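PDB 5FX8: putative adhesin from Komagataella phaffii, which is a putative cell-wall adhesion protein that may take part in cell-cell interaction, represented by its N-terminal part with two cohesin-like domains. Local coordinates for residues N178-C192 with E238-A252. Sequence-based numbering, arbitrary orientation.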
ATOM      1  N   ASN C 178       4.048 -17.967  22.704  1.00 31.37           N
ATOM      2  CA  ASN C 178       4.787 -17.391  23.812  1.00 31.81           C
ATOM      3  C   ASN C 178       5.144 -18.468  24.825  1.00 31.20           C
ATOM      4  O   ASN C 178       4.423 -19.448  25.009  1.00 30.56           O
ATOM      5  CB  ASN C 178       3.999 -16.266  24.474  1.00 31.68           C
ATOM      6  CG  ASN C 178       3.730 -15.141  23.523  1.00 33.67           C
ATOM      7  OD1 ASN C 178       2.847 -15.236  22.678  1.00 39.59           O
ATOM      8  ND2 ASN C 178       4.503 -14.070  23.634  1.00 37.21           N
ATOM      9  N   ILE C 179       6.286 -18.274  25.469  1.00 29.05           N
ATOM     10  CA  ILE C 179       6.807 -19.211  26.445  1.00 26.30           C
ATOM     11  C   ILE C 179       7.281 -18.432  27.656  1.00 26.82           C
ATOM     12  O   ILE C 179       8.135 -17.552  27.534  1.00 23.42           O
ATOM     13  CB  ILE C 179       7.960 -20.045  25.877  1.00 25.39           C
ATOM     14  CG1 ILE C 179       7.488 -20.808  24.647  1.00 26.35           C
ATOM     15  CG2 ILE C 179       8.477 -20.966  26.949  1.00 23.77           C
ATOM     16  CD1 ILE C 179       8.544 -21.657  24.005  1.00 24.54           C
ATOM     17  N   ASP C 180       6.740 -18.775  28.821  1.00 26.03           N
ATOM     18  CA  ASP C 180       7.139 -18.214  30.102  1.00 25.89           C
ATOM     19  C   ASP C 180       7.738 -19.296  30.994  1.00 26.21           C
ATOM     20  O   ASP C 180       7.126 -20.342  31.196  1.00 28.06           O
ATOM     21  CB  ASP C 180       5.941 -17.595  30.798  1.00 29.15           C
ATOM     22  CG  ASP C 180       5.249 -16.594  29.943  1.00 33.18           C
ATOM     23  OD1 ASP C 180       5.950 -15.712  29.406  1.00 33.31           O
ATOM     24  OD2 ASP C 180       4.014 -16.691  29.791  1.00 32.57           O
ATOM     25  N   ILE C 181       8.905 -19.026  31.565  1.00 26.08           N
ATOM     26  CA  ILE C 181       9.616 -19.987  32.396  1.00 24.50           C
ATOM     27  C   ILE C 181      10.073 -19.307  33.677  1.00 24.22           C
ATOM     28  O   ILE C 181      10.583 -18.184  33.644  1.00 27.17           O
ATOM     29  CB  ILE C 181      10.817 -20.585  31.634  1.00 25.32           C
ATOM     30  CG1 ILE C 181      10.339 -21.368  30.423  1.00 25.17           C
ATOM     31  CG2 ILE C 181      11.597 -21.504  32.503  1.00 25.12           C
ATOM     32  CD1 ILE C 181      11.343 -21.427  29.348  1.00 22.89           C
ATOM     33  N   SER C 182       9.893 -19.978  34.806  1.00 27.11           N
ATOM     34  CA  SER C 182      10.532 -19.562  36.048  1.00 25.68           C
ATOM     35  C   SER C 182      10.997 -20.789  36.822  1.00 27.98           C
ATOM     36  O   SER C 182      10.298 -21.801  36.863  1.00 28.38           O
ATOM     37  CB  SER C 182       9.590 -18.742  36.905  1.00 24.88           C
ATOM     38  OG  SER C 182       8.490 -19.544  37.255  1.00 31.24           O
ATOM     39  N   THR C 183      12.178 -20.692  37.430  1.00 28.37           N
ATOM     40  CA  THR C 183      12.768 -21.741  38.250  1.00 26.76           C
ATOM     41  C   THR C 183      13.030 -21.198  39.643  1.00 27.31           C
ATOM     42  O   THR C 183      13.509 -20.075  39.783  1.00 29.70           O
ATOM     43  CB  THR C 183      14.110 -22.227  37.678  1.00 33.30           C
ATOM     44  OG1 THR C 183      14.048 -22.266  36.255  1.00 48.17           O
ATOM     45  CG2 THR C 183      14.442 -23.623  38.163  1.00 31.96           C
ATOM     46  N   VAL C 184      12.738 -21.995  40.671  1.00 26.88           N
ATOM     47  CA  VAL C 184      13.220 -21.736  42.022  1.00 27.39           C
ATOM     48  C   VAL C 184      13.912 -22.987  42.555  1.00 27.17           C
ATOM     49  O   VAL C 184      13.459 -24.111  42.320  1.00 26.97           O
ATOM     50  CB  VAL C 184      12.079 -21.292  42.953  1.00 26.45           C
ATOM     51  CG1 VAL C 184      11.296 -20.269  42.320  1.00 28.26           C
ATOM     52  CG2 VAL C 184      11.202 -22.407  43.313  1.00 28.99           C
ATOM     53  N   GLN C 185      15.015 -22.798  43.266  1.00 26.47           N
ATOM     54  CA  GLN C 185      15.734 -23.942  43.793  1.00 27.49           C
ATOM     55  C   GLN C 185      16.478 -23.571  45.075  1.00 29.37           C
ATOM     56  O   GLN C 185      16.923 -22.435  45.241  1.00 29.14           O
ATOM     57  CB  GLN C 185      16.692 -24.489  42.740  1.00 27.50           C
ATOM     58  CG  GLN C 185      18.090 -24.538  43.193  1.00 28.38           C
ATOM     59  CD  GLN C 185      18.987 -25.270  42.263  1.00 27.23           C
ATOM     60  OE1 GLN C 185      20.163 -25.439  42.552  1.00 29.30           O
ATOM     61  NE2 GLN C 185      18.457 -25.711  41.138  1.00 26.27           N
ATOM     62  N   THR C 186      16.575 -24.533  45.993  1.00 32.34           N
ATOM     63  CA  THR C 186      17.415 -24.414  47.185  1.00 36.28           C
ATOM     64  C   THR C 186      18.173 -25.707  47.295  1.00 29.60           C
ATOM     65  O   THR C 186      17.594 -26.761  47.090  1.00 30.80           O
ATOM     66  CB  THR C 186      16.610 -24.197  48.489  1.00 33.70           C
ATOM     67  OG1 THR C 186      15.783 -25.341  48.721  1.00 39.76           O
ATOM     68  CG2 THR C 186      15.740 -22.994  48.394  1.00 30.14           C
ATOM     69  N   PRO C 187      19.457 -25.649  47.657  1.00 32.60           N
ATOM     70  CA  PRO C 187      20.242 -24.484  48.042  1.00 31.66           C
ATOM     71  C   PRO C 187      21.159 -23.919  46.970  1.00 33.56           C
ATOM     72  O   PRO C 187      21.989 -23.081  47.322  1.00 40.30           O
ATOM     73  CB  PRO C 187      21.100 -25.039  49.156  1.00 35.01           C
ATOM     74  CG  PRO C 187      21.435 -26.384  48.648  1.00 30.74           C
ATOM     75  CD  PRO C 187      20.174 -26.888  47.999  1.00 31.07           C
ATOM     76  N   GLY C 188      21.055 -24.349  45.725  1.00 28.07           N
ATOM     77  CA  GLY C 188      22.038 -23.942  44.736  1.00 32.04           C
ATOM     78  C   GLY C 188      22.084 -22.438  44.500  1.00 32.88           C
ATOM     79  O   GLY C 188      21.251 -21.658  44.962  1.00 32.78           O
ATOM     80  N   THR C 189      23.107 -22.035  43.751  1.00 31.93           N
ATOM     81  CA  THR C 189      23.296 -20.651  43.330  1.00 34.28           C
ATOM     82  C   THR C 189      23.436 -20.604  41.817  1.00 33.12           C
ATOM     83  O   THR C 189      24.406 -21.136  41.270  1.00 30.68           O
ATOM     84  CB  THR C 189      24.528 -20.023  43.989  1.00 36.13           C
ATOM     85  OG1 THR C 189      24.240 -19.721  45.357  1.00 47.16           O
ATOM     86  CG2 THR C 189      24.895 -18.737  43.292  1.00 39.03           C
ATOM     87  N   PHE C 190      22.482 -19.946  41.150  1.00 33.25           N
ATOM     88  CA  PHE C 190      22.466 -19.890  39.690  1.00 31.82           C
ATOM     89  C   PHE C 190      23.589 -19.012  39.167  1.00 31.16           C
ATOM     90  O   PHE C 190      23.883 -17.961  39.733  1.00 33.97           O
ATOM     91  CB  PHE C 190      21.126 -19.364  39.180  1.00 29.75           C
ATOM     92  CG  PHE C 190      20.031 -20.379  39.211  1.00 30.62           C
ATOM     93  CD1 PHE C 190      20.202 -21.617  38.623  1.00 28.48           C
ATOM     94  CD2 PHE C 190      18.832 -20.112  39.853  1.00 30.67           C
ATOM     95  CE1 PHE C 190      19.191 -22.562  38.669  1.00 28.66           C
ATOM     96  CE2 PHE C 190      17.825 -21.065  39.901  1.00 28.40           C
ATOM     97  CZ  PHE C 190      18.005 -22.282  39.310  1.00 26.11           C
ATOM     98  N   ASP C 191      24.222 -19.459  38.088  1.00 31.48           N
ATOM     99  CA  ASP C 191      25.260 -18.702  37.389  1.00 31.82           C
ATOM    100  C   ASP C 191      24.595 -17.935  36.250  1.00 33.63           C
ATOM    101  O   ASP C 191      24.257 -18.495  35.205  1.00 32.11           O
ATOM    102  CB  ASP C 191      26.359 -19.627  36.878  1.00 32.65           C
ATOM    103  CG  ASP C 191      27.535 -18.874  36.290  1.00 36.07           C
ATOM    104  OD1 ASP C 191      27.417 -17.655  36.042  1.00 38.86           O
ATOM    105  OD2 ASP C 191      28.582 -19.509  36.061  1.00 40.17           O
ATOM    106  N   CYS C 192      24.412 -16.640  36.453  1.00 35.72           N
ATOM    107  CA  CYS C 192      23.660 -15.850  35.500  1.00 34.13           C
ATOM    108  C   CYS C 192      24.443 -15.600  34.239  1.00 33.42           C
ATOM    109  O   CYS C 192      23.861 -15.256  33.212  1.00 38.32           O
ATOM    110  CB  CYS C 192      23.247 -14.553  36.158  1.00 35.93           C
ATOM    111  SG  CYS C 192      22.297 -14.945  37.627  1.00 46.02           S
ATOM    112  N   GLU C 238      11.976 -12.375  25.475  1.00 19.69           N
ATOM    113  CA  GLU C 238      11.161 -11.237  25.878  1.00 21.94           C
ATOM    114  C   GLU C 238      11.566 -10.638  27.221  1.00 23.01           C
ATOM    115  O   GLU C 238      11.380  -9.437  27.433  1.00 20.42           O
ATOM    116  CB  GLU C 238       9.688 -11.621  25.980  1.00 23.82           C
ATOM    117  CG  GLU C 238       9.100 -12.262  24.791  1.00 25.86           C
ATOM    118  CD  GLU C 238       7.598 -12.391  24.930  1.00 39.61           C
ATOM    119  OE1 GLU C 238       7.121 -13.396  25.521  1.00 36.45           O
ATOM    120  OE2 GLU C 238       6.893 -11.468  24.461  1.00 40.91           O
ATOM    121  N   SER C 239      12.070 -11.443  28.152  1.00 22.13           N
ATOM    122  CA  SER C 239      12.436 -10.945  29.472  1.00 23.08           C
ATOM    123  C   SER C 239      13.346 -11.956  30.140  1.00 21.58           C
ATOM    124  O   SER C 239      13.270 -13.148  29.851  1.00 24.87           O
ATOM    125  CB  SER C 239      11.200 -10.711  30.321  1.00 21.72           C
ATOM    126  OG  SER C 239      10.464 -11.906  30.317  1.00 25.50           O
ATOM    127  N   PHE C 240      14.200 -11.478  31.040  1.00 22.04           N
ATOM    128  CA  PHE C 240      15.195 -12.357  31.650  1.00 24.38           C
ATOM    129  C   PHE C 240      15.642 -11.777  32.986  1.00 25.31           C
ATOM    130  O   PHE C 240      16.347 -10.768  33.014  1.00 29.19           O
ATOM    131  CB  PHE C 240      16.373 -12.545  30.702  1.00 22.92           C
ATOM    132  CG  PHE C 240      17.552 -13.201  31.317  1.00 23.13           C
ATOM    133  CD1 PHE C 240      17.454 -14.476  31.857  1.00 26.07           C
ATOM    134  CD2 PHE C 240      18.767 -12.564  31.340  1.00 21.64           C
ATOM    135  CE1 PHE C 240      18.537 -15.081  32.420  1.00 22.12           C
ATOM    136  CE2 PHE C 240      19.852 -13.169  31.899  1.00 24.51           C
ATOM    137  CZ  PHE C 240      19.736 -14.433  32.438  1.00 24.11           C
ATOM    138  N   GLU C 241      15.237 -12.409  34.084  1.00 29.31           N
ATOM    139  CA  GLU C 241      15.742 -12.101  35.421  1.00 30.49           C
ATOM    140  C   GLU C 241      16.476 -13.312  35.987  1.00 29.01           C
ATOM    141  O   GLU C 241      15.988 -14.437  35.907  1.00 27.36           O
ATOM    142  CB  GLU C 241      14.612 -11.721  36.373  1.00 32.48           C
ATOM    143  CG  GLU C 241      13.935 -10.432  36.047  1.00 39.38           C
ATOM    144  CD  GLU C 241      12.937 -10.027  37.108  1.00 54.84           C
ATOM    145  OE1 GLU C 241      11.862 -10.656  37.179  1.00 52.62           O
ATOM    146  OE2 GLU C 241      13.230  -9.088  37.880  1.00 61.77           O
ATOM    147  N   CYS C 242      17.642 -13.088  36.574  1.00 33.72           N
ATOM    148  CA  CYS C 242      18.403 -14.177  37.176  1.00 31.82           C
ATOM    149  C   CYS C 242      18.913 -13.719  38.533  1.00 36.99           C
ATOM    150  O   CYS C 242      19.748 -12.814  38.617  1.00 34.94           O
ATOM    151  CB  CYS C 242      19.553 -14.615  36.278  1.00 32.98           C
ATOM    152  SG  CYS C 242      20.650 -15.939  36.942  1.00 43.92           S
ATOM    153  N   GLY C 243      18.398 -14.342  39.593  1.00 40.81           N
ATOM    154  CA  GLY C 243      18.915 -14.168  40.929  1.00 36.85           C
ATOM    155  C   GLY C 243      19.626 -15.430  41.376  1.00 38.02           C
ATOM    156  O   GLY C 243      19.769 -16.389  40.631  1.00 43.67           O
ATOM    157  N   ASP C 244      20.073 -15.417  42.630  1.00 44.54           N
ATOM    158  CA  ASP C 244      20.865 -16.538  43.122  1.00 41.62           C
ATOM    159  C   ASP C 244      20.028 -17.804  43.236  1.00 38.30           C
ATOM    160  O   ASP C 244      20.519 -18.902  42.954  1.00 35.74           O
ATOM    161  CB  ASP C 244      21.500 -16.191  44.465  1.00 51.56           C
ATOM    162  CG  ASP C 244      22.720 -15.305  44.320  1.00 58.86           C
ATOM    163  OD1 ASP C 244      23.310 -15.306  43.221  1.00 59.87           O
ATOM    164  OD2 ASP C 244      23.096 -14.619  45.298  1.00 60.67           O
ATOM    165  N   GLY C 245      18.763 -17.672  43.630  1.00 36.23           N
ATOM    166  CA  GLY C 245      17.902 -18.827  43.756  1.00 32.36           C
ATOM    167  C   GLY C 245      16.767 -18.912  42.757  1.00 31.51           C
ATOM    168  O   GLY C 245      16.011 -19.883  42.773  1.00 28.93           O
ATOM    169  N   THR C 246      16.630 -17.925  41.874  1.00 37.16           N
ATOM    170  CA  THR C 246      15.504 -17.877  40.952  1.00 30.23           C
ATOM    171  C   THR C 246      15.934 -17.357  39.592  1.00 29.19           C
ATOM    172  O   THR C 246      16.811 -16.499  39.492  1.00 32.28           O
ATOM    173  CB  THR C 246      14.417 -16.981  41.488  1.00 28.56           C
ATOM    174  OG1 THR C 246      15.047 -15.815  42.022  1.00 29.27           O
ATOM    175  CG2 THR C 246      13.658 -17.686  42.563  1.00 28.80           C
ATOM    176  N   ILE C 247      15.287 -17.862  38.549  1.00 26.39           N
ATOM    177  CA  ILE C 247      15.439 -17.350  37.195  1.00 26.51           C
ATOM    178  C   ILE C 247      14.059 -17.195  36.575  1.00 27.40           C
ATOM    179  O   ILE C 247      13.242 -18.115  36.641  1.00 25.15           O
ATOM    180  CB  ILE C 247      16.301 -18.262  36.307  1.00 27.89           C
ATOM    181  CG1 ILE C 247      17.640 -18.590  36.944  1.00 33.33           C
ATOM    182  CG2 ILE C 247      16.579 -17.583  35.010  1.00 26.90           C
ATOM    183  CD1 ILE C 247      18.421 -19.637  36.179  1.00 27.18           C
ATOM    184  N   SER C 248      13.806 -16.037  35.973  1.00 28.16           N
ATOM    185  CA  SER C 248      12.631 -15.788  35.152  1.00 23.28           C
ATOM    186  C   SER C 248      13.046 -15.625  33.699  1.00 26.53           C
ATOM    187  O   SER C 248      14.046 -14.967  33.397  1.00 23.51           O
ATOM    188  CB  SER C 248      11.906 -14.529  35.591  1.00 24.86           C
ATOM    189  OG  SER C 248      11.144 -14.756  36.739  1.00 25.83           O
ATOM    190  N   LEU C 249      12.250 -16.179  32.793  1.00 23.89           N
ATOM    191  CA  LEU C 249      12.629 -16.129  31.395  1.00 20.96           C
ATOM    192  C   LEU C 249      11.379 -16.200  30.543  1.00 23.19           C
ATOM    193  O   LEU C 249      10.434 -16.893  30.905  1.00 25.40           O
ATOM    194  CB  LEU C 249      13.572 -17.275  31.089  1.00 21.48           C
ATOM    195  CG  LEU C 249      14.236 -17.315  29.736  1.00 23.57           C
ATOM    196  CD1 LEU C 249      14.971 -16.023  29.475  1.00 33.28           C
ATOM    197  CD2 LEU C 249      15.185 -18.459  29.746  1.00 20.90           C
ATOM    198  N   SER C 250      11.369 -15.479  29.420  1.00 22.71           N
ATOM    199  CA  SER C 250      10.225 -15.464  28.515  1.00 22.97           C
ATOM    200  C   SER C 250      10.663 -15.451  27.056  1.00 23.01           C
ATOM    201  O   SER C 250      11.685 -14.869  26.699  1.00 20.54           O
ATOM    202  CB  SER C 250       9.340 -14.251  28.745  1.00 27.33           C
ATOM    203  OG  SER C 250       8.855 -14.238  30.050  1.00 25.44           O
ATOM    204  N   PHE C 251       9.847 -16.046  26.205  1.00 20.40           N
ATOM    205  CA  PHE C 251      10.166 -16.153  24.793  1.00 21.46           C
ATOM    206  C   PHE C 251       8.946 -15.820  23.949  1.00 22.64           C
ATOM    207  O   PHE C 251       7.826 -16.216  24.264  1.00 26.22           O
ATOM    208  CB  PHE C 251      10.630 -17.555  24.421  1.00 22.47           C
ATOM    209  CG  PHE C 251      12.006 -17.918  24.893  1.00 21.80           C
ATOM    210  CD1 PHE C 251      13.128 -17.559  24.157  1.00 21.09           C
ATOM    211  CD2 PHE C 251      12.181 -18.695  26.032  1.00 21.58           C
ATOM    212  CE1 PHE C 251      14.398 -17.936  24.567  1.00 17.69           C
ATOM    213  CE2 PHE C 251      13.442 -19.067  26.444  1.00 19.56           C
ATOM    214  CZ  PHE C 251      14.548 -18.692  25.711  1.00 19.47           C
ATOM    215  N   ALA C 252       9.166 -15.091  22.874  1.00 27.36           N
ATOM    216  CA  ALA C 252       8.149 -14.853  21.858  1.00 26.17           C
ATOM    217  C   ALA C 252       8.764 -15.235  20.535  1.00 22.25           C
ATOM    218  O   ALA C 252       9.859 -14.784  20.208  1.00 28.64           O
ATOM    219  CB  ALA C 252       7.698 -13.398  21.813  1.00 25.74           C
TER
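Ile247 covers one face of the Phe190 ring: its CD1 lies 3.6 Å from the ring centroid of Phe190 and 14° off the normal, a CH-pi contact over the centre. Near the plane, Gly243 O, Gly245 O and Thr246 N line the edge, and Phe265 meets the ring with the planes steeply inclined. The Phe251 ring takes Ile181 CD1 at its edge and Tyr197 edge-to-face. Phe251, with Ile179, Ile181, Ile247 and Leu249, lines the inner face of one sheet of a beta sandwich; Phe190 comes from the opposing sheet, which also holds strand 260-268, and meets Ile247 across the interior. Strands 178-186 and 246-252 run antiparallel at 172°, in unbroken register from Ile179-Phe251 to Thr183-Ile247; Ile181 N to Leu249 O, 2.7 Å, is one of six bonds in these three hydrogen-bonded pairs. The other face is mostly polar, though Val184 and Ala252 share it. Asn178 ND2 reaches Glu238 OE1 at 3.3 Å, in its own amide plane but from above the carboxylate. Past the cis-Pro187 turn, Phe190 N donates to Asp244 O (2.9 Å), and a disulfide (Cys192 SG to Cys242 SG 2.0 Å, chi3 -78°) joins Cys192 to the end of strand 238-242. With SG anti to its own nitrogen, Cys242 carries the sulfur to Cys192. This covalent link between the two sheets of the second cohesin-like domain should limit their separation where Phe190 and Ile247 pack.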